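Local coordinates for protein rutinosidase (Aspergillus niger, PDB 6I1A) that hydrolyses glycosides as a secreted family 5 enzyme, releasing the disaccharide rutinose from flavonoid glycosides such as rutin, at residues Leu91-Tyr97 against Ile132-Ser138; Ile284-Ala288 against Thr327-Phe331. All blocks are in the same frame, centred on the assembly; numbering follows the deposited sequence. Where two conformers were deposited one is given.

Contact 1: Leu91-Tyr97 against Ile132-Ser138; sequences LRIPTTY and IIIDTHS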
loop_
_atom_site.group_PDB
_atom_site.type_symbol
_atom_site.label_atom_id
_atom_site.label_comp_id
_atom_site.label_asym_id
_atom_site.label_seq_id
_atom_site.Cartn_x
_atom_site.Cartn_y
_atom_site.Cartn_z
ATOM N N LEU A 91 1.021 -29.338 -2.472
ATOM C CA LEU A 91 1.302 -28.951 -3.853
ATOM C C LEU A 91 0.170 -28.087 -4.344
ATOM O O LEU A 91 -0.980 -28.558 -4.346
ATOM C CB LEU A 91 1.486 -30.153 -4.779
ATOM C CG LEU A 91 2.580 -31.158 -4.392
ATOM C CD1 LEU A 91 2.539 -32.394 -5.263
ATOM C CD2 LEU A 91 3.942 -30.514 -4.422
ATOM N N ARG A 92 0.454 -26.867 -4.740
ATOM C CA ARG A 92 -0.544 -26.030 -5.431
ATOM C C ARG A 92 -0.258 -26.150 -6.903
ATOM O O ARG A 92 0.908 -25.947 -7.351
ATOM C CB ARG A 92 -0.460 -24.588 -4.980
ATOM C CG ARG A 92 -1.426 -23.677 -5.726
ATOM C CD ARG A 92 -1.613 -22.347 -5.045
ATOM N NE ARG A 92 -2.547 -21.414 -5.654
ATOM C CZ ARG A 92 -2.266 -20.456 -6.529
ATOM N NH1 ARG A 92 -1.033 -20.287 -7.019
ATOM N NH2 ARG A 92 -3.240 -19.604 -6.869
ATOM N N ILE A 93 -1.245 -26.533 -7.710
ATOM C CA ILE A 93 -1.074 -26.862 -9.118
ATOM C C ILE A 93 -1.903 -25.951 -10.002
ATOM O O ILE A 93 -3.125 -26.185 -10.192
ATOM C CB ILE A 93 -1.327 -28.358 -9.421
ATOM C CG1 ILE A 93 -0.627 -29.279 -8.435
ATOM C CG2 ILE A 93 -0.943 -28.608 -10.853
ATOM C CD1 ILE A 93 -0.802 -30.751 -8.677
ATOM N N PRO A 94 -1.317 -24.878 -10.551
ATOM C CA PRO A 94 -1.998 -23.990 -11.482
ATOM C C PRO A 94 -2.245 -24.715 -12.806
ATOM O O PRO A 94 -1.344 -25.330 -13.373
ATOM C CB PRO A 94 -1.030 -22.809 -11.666
ATOM C CG PRO A 94 -0.189 -22.864 -10.433
ATOM C CD PRO A 94 0.002 -24.338 -10.147
ATOM N N THR A 95 -3.485 -24.615 -13.286
ATOM C CA THR A 95 -3.896 -25.183 -14.574
ATOM C C THR A 95 -4.549 -24.081 -15.400
ATOM O O THR A 95 -5.139 -23.118 -14.848
ATOM C CB THR A 95 -4.858 -26.350 -14.366
ATOM O OG1 THR A 95 -6.128 -25.948 -13.811
ATOM C CG2 THR A 95 -4.297 -27.447 -13.494
ATOM N N THR A 96 -4.501 -24.221 -16.730
ATOM C CA THR A 96 -5.369 -23.379 -17.573
ATOM C C THR A 96 -6.777 -23.991 -17.581
ATOM O O THR A 96 -6.934 -25.192 -17.372
ATOM C CB THR A 96 -4.870 -23.221 -18.996
ATOM O OG1 THR A 96 -5.056 -24.478 -19.670
ATOM C CG2 THR A 96 -3.405 -22.819 -19.047
ATOM N N TYR A 97 -7.757 -23.184 -17.906
ATOM C CA TYR A 97 -9.139 -23.751 -18.017
ATOM C C TYR A 97 -9.164 -24.788 -19.141
ATOM O O TYR A 97 -10.068 -25.639 -19.139
ATOM C CB TYR A 97 -10.227 -22.696 -18.217
ATOM C CG TYR A 97 -10.119 -21.890 -19.468
ATOM C CD1 TYR A 97 -10.502 -22.438 -20.696
ATOM C CD2 TYR A 97 -9.588 -20.602 -19.475
ATOM C CE1 TYR A 97 -10.422 -21.718 -21.857
ATOM C CE2 TYR A 97 -9.477 -19.885 -20.661
ATOM C CZ TYR A 97 -9.916 -20.445 -21.859
ATOM O OH TYR A 97 -9.771 -19.751 -23.035
ATOM N N ILE A 132 -3.279 -31.556 -2.122
ATOM C CA ILE A 132 -3.237 -31.016 -3.476
ATOM C C ILE A 132 -4.235 -29.875 -3.576
ATOM O O ILE A 132 -5.442 -30.127 -3.387
ATOM C CB ILE A 132 -3.509 -32.086 -4.533
ATOM C CG1 ILE A 132 -2.679 -33.366 -4.329
ATOM C CG2 ILE A 132 -3.331 -31.521 -5.900
ATOM C CD1 ILE A 132 -1.166 -33.178 -4.536
ATOM N N ILE A 133 -3.790 -28.705 -3.984
ATOM C CA ILE A 133 -4.696 -27.598 -4.366
ATOM C C ILE A 133 -4.783 -27.527 -5.885
ATOM O O ILE A 133 -3.750 -27.316 -6.532
ATOM C CB ILE A 133 -4.244 -26.254 -3.833
ATOM C CG1 ILE A 133 -4.157 -26.264 -2.306
ATOM C CG2 ILE A 133 -5.105 -25.087 -4.339
ATOM C CD1 ILE A 133 -3.274 -25.162 -1.751
ATOM N N ILE A 134 -5.960 -27.766 -6.483
ATOM C CA ILE A 134 -6.145 -27.648 -7.925
ATOM C C ILE A 134 -6.655 -26.227 -8.214
ATOM O O ILE A 134 -7.746 -25.853 -7.717
ATOM C CB ILE A 134 -7.078 -28.719 -8.528
ATOM C CG1 ILE A 134 -6.558 -30.130 -8.255
ATOM C CG2 ILE A 134 -7.268 -28.436 -10.009
ATOM C CD1 ILE A 134 -7.548 -31.206 -8.666
ATOM N N ASP A 135 -5.862 -25.428 -8.916
ATOM C CA ASP A 135 -6.177 -24.029 -9.204
ATOM C C ASP A 135 -6.518 -23.868 -10.680
ATOM O O ASP A 135 -5.687 -24.190 -11.554
ATOM C CB ASP A 135 -4.939 -23.223 -8.785
ATOM C CG ASP A 135 -4.782 -21.883 -9.456
ATOM O OD1 ASP A 135 -5.754 -21.166 -9.742
ATOM O OD2 ASP A 135 -3.573 -21.515 -9.606
ATOM N N THR A 136 -7.704 -23.345 -10.984
ATOM C CA THR A 136 -8.055 -22.932 -12.345
ATOM C C THR A 136 -7.541 -21.505 -12.545
ATOM O O THR A 136 -8.262 -20.546 -12.187
ATOM C CB THR A 136 -9.545 -23.145 -12.641
ATOM O OG1 THR A 136 -10.315 -22.468 -11.669
ATOM C CG2 THR A 136 -9.865 -24.616 -12.548
ATOM N N HIS A 137 -6.283 -21.400 -12.998
ATOM C CA HIS A 137 -5.538 -20.138 -12.990
ATOM C C HIS A 137 -6.119 -19.126 -13.960
ATOM O O HIS A 137 -6.131 -17.915 -13.661
ATOM C CB HIS A 137 -4.080 -20.477 -13.339
ATOM C CG HIS A 137 -3.048 -19.640 -12.665
ATOM N ND1 HIS A 137 -2.935 -19.623 -11.310
ATOM C CD2 HIS A 137 -1.974 -18.972 -13.182
ATOM C CE1 HIS A 137 -1.873 -18.898 -11.009
ATOM N NE2 HIS A 137 -1.262 -18.490 -12.108
ATOM N N SER A 138 -6.644 -19.621 -15.083
ATOM C CA SER A 138 -7.392 -18.822 -16.062
ATOM C C SER A 138 -8.844 -19.298 -16.107
ATOM O O SER A 138 -9.099 -20.475 -15.827
ATOM C CB SER A 138 -6.785 -18.921 -17.454
ATOM O OG SER A 138 -6.414 -20.252 -17.777
#

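Contact 2: Ile284-Ala288 against Thr327-Phe331; sequences ILADA and TWSSF. With EDO (1,2-ethanediol), chain Q.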
loop_
_atom_site.group_PDB
_atom_site.type_symbol
_atom_site.label_atom_id
_atom_site.label_comp_id
_atom_site.label_asym_id
_atom_site.label_seq_id
_atom_site.Cartn_x
_atom_site.Cartn_y
_atom_site.Cartn_z
ATOM N N ILE A 284 7.511 -8.846 5.036
ATOM C CA ILE A 284 6.792 -10.119 5.263
ATOM C C ILE A 284 5.932 -9.989 6.526
ATOM O O ILE A 284 4.729 -10.366 6.540
ATOM C CB ILE A 284 7.815 -11.273 5.353
ATOM C CG1 ILE A 284 8.374 -11.589 3.963
ATOM C CG2 ILE A 284 7.250 -12.540 5.985
ATOM C CD1 ILE A 284 9.601 -12.489 3.964
ATOM N N LEU A 285 6.542 -9.525 7.627
ATOM C CA LEU A 285 5.783 -9.401 8.874
ATOM C C LEU A 285 4.634 -8.388 8.704
ATOM O O LEU A 285 3.536 -8.647 9.232
ATOM C CB LEU A 285 6.721 -8.998 10.022
ATOM C CG LEU A 285 6.068 -8.866 11.405
ATOM C CD1 LEU A 285 5.451 -10.187 11.819
ATOM C CD2 LEU A 285 7.097 -8.414 12.428
ATOM N N ALA A 286 4.812 -7.304 7.967
ATOM C CA ALA A 286 3.741 -6.324 7.738
ATOM C C ALA A 286 2.540 -6.996 7.041
ATOM O O ALA A 286 1.356 -6.822 7.439
ATOM C CB ALA A 286 4.249 -5.132 6.949
ATOM N N ASP A 287 2.805 -7.801 6.028
ATOM C CA ASP A 287 1.741 -8.518 5.324
ATOM C C ASP A 287 1.031 -9.441 6.289
ATOM O O ASP A 287 -0.202 -9.557 6.292
ATOM C CB ASP A 287 2.315 -9.288 4.129
ATOM C CG ASP A 287 2.686 -8.421 2.945
ATOM O OD1 ASP A 287 2.228 -7.242 2.872
ATOM O OD2 ASP A 287 3.395 -8.920 2.069
ATOM N N ALA A 288 1.782 -10.204 7.073
ATOM C CA ALA A 288 1.149 -11.164 7.966
ATOM C C ALA A 288 0.304 -10.447 9.027
ATOM O O ALA A 288 -0.800 -10.921 9.412
ATOM C CB ALA A 288 2.163 -12.052 8.677
ATOM N N THR A 327 6.781 -17.047 9.395
ATOM C CA THR A 327 5.752 -16.009 9.558
ATOM C C THR A 327 4.423 -16.550 9.031
ATOM O O THR A 327 3.419 -16.424 9.713
ATOM C CB THR A 327 6.185 -14.742 8.861
ATOM O OG1 THR A 327 7.446 -14.267 9.360
ATOM C CG2 THR A 327 5.154 -13.646 9.065
ATOM N N TRP A 328 4.416 -17.068 7.830
ATOM C CA TRP A 328 3.130 -17.514 7.261
ATOM C C TRP A 328 2.537 -18.657 8.062
ATOM O O TRP A 328 1.275 -18.806 8.077
ATOM C CB TRP A 328 3.260 -17.920 5.809
ATOM C CG TRP A 328 3.932 -16.952 4.884
ATOM C CD1 TRP A 328 4.921 -17.242 3.991
ATOM C CD2 TRP A 328 3.766 -15.520 4.796
ATOM N NE1 TRP A 328 5.307 -16.149 3.316
ATOM C CE2 TRP A 328 4.615 -15.050 3.760
ATOM C CE3 TRP A 328 2.929 -14.591 5.400
ATOM C CZ2 TRP A 328 4.665 -13.716 3.337
ATOM C CZ3 TRP A 328 2.990 -13.265 4.999
ATOM C CH2 TRP A 328 3.841 -12.820 3.991
ATOM N N SER A 329 3.354 -19.538 8.680
ATOM C CA SER A 329 2.768 -20.681 9.414
ATOM C C SER A 329 2.349 -20.293 10.846
ATOM O O SER A 329 1.654 -21.140 11.479
ATOM C CB SER A 329 3.681 -21.863 9.343
ATOM O OG SER A 329 4.890 -21.544 9.963
ATOM N N SER A 330 2.743 -19.145 11.305
ATOM C CA SER A 330 2.376 -18.628 12.652
ATOM C C SER A 330 1.094 -17.820 12.589
ATOM O O SER A 330 0.172 -18.096 13.373
ATOM C CB SER A 330 3.464 -17.879 13.283
ATOM O OG SER A 330 3.097 -17.629 14.633
ATOM N N PHE A 331 0.992 -16.925 11.625
ATOM C CA PHE A 331 -0.164 -16.008 11.537
ATOM C C PHE A 331 -1.209 -16.521 10.547
ATOM O O PHE A 331 -2.310 -15.863 10.473
ATOM C CB PHE A 331 0.287 -14.617 11.157
ATOM C CG PHE A 331 1.167 -14.017 12.220
ATOM C CD1 PHE A 331 0.652 -13.716 13.461
ATOM C CD2 PHE A 331 2.489 -13.742 11.957
ATOM C CE1 PHE A 331 1.491 -13.223 14.452
ATOM C CE2 PHE A 331 3.305 -13.230 12.946
ATOM C CZ PHE A 331 2.788 -12.948 14.169
HETATM C C1 EDO Q . 6.028 -15.666 14.639
HETATM O O1 EDO Q . 5.540 -16.839 15.246
HETATM C C2 EDO Q . 6.808 -15.864 13.409
HETATM O O2 EDO Q . 8.069 -16.455 13.721
#

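Contact 1: Leu91-Tyr97 against Ile132-Ser138
Adjacent parallel strands of a TIM barrel show how one ladder of backbone bonds can serve two faces, and L91-Y97 with I132-S138 is a good case. Bonds such as I133 N to L91 O (2.8 Å) and T95 N to D135 O (2.8 Å) fix the register. L91, I93, I132 and I134 make an apolar face toward the outer helices, with L117 of helix 113-128 under I93, up to T95, whose OG1 donates to D135 O at 2.9 Å; R92 and D135 look into the barrel. R92 NH2 lies 3.4 Å from D135 OD2, over the guanidinium face, so the salt bridge is one of charge alone; the guanidinium's N-H groups serve E190, E303, D264, N26 and N193. D135 OD2 instead accepts from H137 ND1 (2.6 Å), whose ring P94 CB meets face-on in a CH-pi contact. Past the strands, S138 OG accepts from Y97 N at 3.2 Å, tying the loops. Charges and hydrogen bonds thus interlink at the barrel mouth, where TIM-barrel enzymes keep their active sites.

Contact 2: Ile284-Ala288 against Thr327-Phe331
Neighbouring helices on the outside of an alpha/beta barrel must fit one another by shape, and I284-A288 against T327-F331 illustrates how small and large side chains interlock. The two segments run almost alongside, at 21°, with their axes 10.0 Å apart. The CB of A288 is a small knob that enters a hollow walled by T327, W328 and F331, 3.4 Å from T327 CG2, 4.0 Å from W328 CZ3 and 3.7 Å from F331 CD2. In return, T327 pushes its side chain into the dip between I284, L285 and A288, its CB standing 3.8 Å from I284 CG2. On the inner side the indole of W328 is the great wedge. I284 CG2 sits over the six-membered ring of W328, 4.1 Å from its centroid, in a CH-pi contact, and D287 CB lies at the ring edge, 3.9 Å from W328 CH2. W304 packs edge-to-face against the same indole. Toward solvent L285 CD1 touches F331 CE2 at 3.9 Å, and an ethanediol, probably from the crystallisation liquor, shares a hydrogen bond between its O1 and S330 OG (2.6 Å). Polar groups turn elsewhere: D287 to Y269 and K291, T327 OG1 to A323 O. With no hydrogen bond spanning the two segments, their fit rests on van der Waals and CH-pi packing.

The two contacts sample successive layers of a single TIM barrel. Contact 1 comes first along the chain and joins strands 90-95 and 131-136, a beta-alpha-beta unit whose connecting helix is 113-128; its centre lies about 6 Å from that of the chain. Contact 2 follows, pairing helices 280-290 and 317-331 in the outer layer, about 18 Å from the chain centre. The centres of contact 1 and contact 2 are about 24 Å apart, and the nearest atoms of contact 1 and contact 2 about 12 Å apart. Strands 261-269 and 299-308 bridge them: R92 reaches D264 and E303 inside the barrel, while W328 packs on H267 and W304 of those strands. Polar interior and close-packed shell thus share the same walls.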